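Side-chain contact in putative nucleic acid-binding lipoprotein (PDB 3F1Z), which is of unknown function but, as a putative lipoprotein with an OB-fold, may bind nucleic acid: residues G113-V118 with P124-P129. Residues are numbered along the deposited sequence; the frame is centred on the assembly and turned at random.
Sequences GQVHQV and PTLQNP
One face of the His116 imidazole carries Gln127 CG, a CH-pi contact 3.6 Å from the ring centroid and displaced toward the ring's rim. At the edge, Gln114 CD lies in the ring plane and OE1 close to it, while the amide itself is turned against the ring: His116 NE2 donates to Gln114 OE1 over 3.1 Å, from above its carbonyl plane. Asn128 ND2 stands obliquely to the ring, 3.9 Å from His116 NE2. Gln114, its CG anti to the backbone N (chi1 -170°), extends alongside Asn128 and gives its NE2 to the carbonyl of Gly49. Gln127 instead bends at chi2 (-64°), folding NE2 back onto Thr125 O, 3.0 Å away. Beneath these side chains, Gln114 and Gln127 form an antiparallel hydrogen-bonded pair: Gln114 N to Gln127 O is 2.9 Å and Gln127 N to Gln114 O 3.0 Å. The pair joins strand 108-114 to strand 125-127, which runs parallel to strand 88-93 in the curled sheet of the OB-fold. Farther along, the backbones part and a water bridges His116 N and Thr125 O. The buried Val115 and Leu126 meet CG2 to CD2 at 3.7 Å; partly exposed Val118 lays CG2 on Pro124 CB. Phe32 of helix 29-38 touches both Val115 and Pro124.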
# COMPACT_ATOMS: atom_id res chain seq x y z
N GLY A 113 -3.99 -3.19 -2.41
CA GLY A 113 -3.64 -3.74 -1.12
C GLY A 113 -4.86 -3.75 -0.25
O GLY A 113 -5.85 -3.06 -0.58
N GLN A 114 -4.78 -4.48 0.87
CA GLN A 114 -5.90 -4.64 1.80
C GLN A 114 -5.67 -3.94 3.11
O GLN A 114 -4.58 -3.99 3.67
CB GLN A 114 -6.15 -6.11 2.05
CG GLN A 114 -7.44 -6.37 2.80
CD GLN A 114 -7.73 -7.85 2.99
OE1 GLN A 114 -6.81 -8.65 3.19
NE2 GLN A 114 -9.00 -8.21 2.96
N VAL A 115 -6.71 -3.27 3.62
CA VAL A 115 -6.61 -2.58 4.91
C VAL A 115 -6.92 -3.53 6.04
O VAL A 115 -7.97 -4.18 6.09
CB VAL A 115 -7.58 -1.39 5.02
CG1 VAL A 115 -7.44 -0.71 6.39
CG2 VAL A 115 -7.34 -0.37 3.90
N HIS A 116 -5.93 -3.69 6.90
CA HIS A 116 -6.03 -4.46 8.13
C HIS A 116 -6.09 -3.42 9.23
O HIS A 116 -5.98 -2.22 8.95
CB HIS A 116 -4.82 -5.38 8.27
CG HIS A 116 -4.87 -6.57 7.37
ND1 HIS A 116 -4.05 -7.67 7.51
CD2 HIS A 116 -5.69 -6.86 6.32
CE1 HIS A 116 -4.31 -8.55 6.56
NE2 HIS A 116 -5.33 -8.10 5.85
N GLN A 117 -6.29 -3.85 10.46
CA GLN A 117 -6.45 -2.89 11.55
C GLN A 117 -5.19 -2.00 11.70
O GLN A 117 -4.07 -2.48 11.62
CB GLN A 117 -6.79 -3.61 12.88
CG GLN A 117 -7.37 -2.65 13.95
CD GLN A 117 -8.82 -2.19 13.69
OE1 GLN A 117 -9.07 -1.05 13.23
NE2 GLN A 117 -9.77 -3.07 13.98
N VAL A 118 -5.41 -0.70 11.86
CA VAL A 118 -4.33 0.27 12.05
C VAL A 118 -4.17 0.61 13.54
O VAL A 118 -5.04 1.23 14.13
CB VAL A 118 -4.65 1.53 11.28
CG1 VAL A 118 -3.52 2.60 11.42
CG2 VAL A 118 -4.90 1.18 9.82
N PRO A 124 -2.14 3.45 7.56
CA PRO A 124 -2.13 2.01 7.36
C PRO A 124 -0.96 1.51 6.54
O PRO A 124 -0.46 2.22 5.70
CB PRO A 124 -3.41 1.76 6.55
CG PRO A 124 -3.74 2.98 5.94
CD PRO A 124 -3.18 4.10 6.76
N THR A 125 -0.52 0.31 6.85
CA THR A 125 0.42 -0.43 6.03
C THR A 125 -0.48 -1.44 5.32
O THR A 125 -1.10 -2.30 5.96
CB THR A 125 1.51 -1.13 6.86
OG1 THR A 125 2.28 -0.13 7.54
CG2 THR A 125 2.43 -1.91 5.93
N LEU A 126 -0.62 -1.28 4.01
CA LEU A 126 -1.46 -2.14 3.21
C LEU A 126 -0.83 -3.54 3.12
O LEU A 126 0.40 -3.67 2.97
CB LEU A 126 -1.74 -1.52 1.84
CG LEU A 126 -2.62 -0.27 1.90
CD1 LEU A 126 -2.91 0.29 0.51
CD2 LEU A 126 -3.91 -0.59 2.61
N GLN A 127 -1.68 -4.55 3.27
CA GLN A 127 -1.30 -5.95 3.34
C GLN A 127 -1.71 -6.70 2.07
O GLN A 127 -2.57 -6.23 1.34
CB GLN A 127 -2.02 -6.59 4.54
CG GLN A 127 -1.74 -5.85 5.84
CD GLN A 127 -0.28 -5.91 6.25
OE1 GLN A 127 0.36 -6.94 6.10
NE2 GLN A 127 0.26 -4.80 6.78
N ASN A 128 -1.13 -7.90 1.87
CA ASN A 128 -1.41 -8.79 0.70
C ASN A 128 -1.44 -8.07 -0.64
O ASN A 128 -2.33 -8.25 -1.42
CB ASN A 128 -2.70 -9.55 0.90
CG ASN A 128 -2.66 -10.40 2.14
OD1 ASN A 128 -1.72 -11.20 2.34
ND2 ASN A 128 -3.67 -10.23 3.02
N PRO A 129 -0.45 -7.23 -0.89
CA PRO A 129 -0.55 -6.40 -2.04
C PRO A 129 -0.30 -7.05 -3.34
O PRO A 129 0.33 -8.11 -3.39
CB PRO A 129 0.51 -5.32 -1.81
CG PRO A 129 1.13 -5.62 -0.53
CD PRO A 129 0.77 -6.97 -0.11
O HOH W 1 -3.56 -1.94 6.79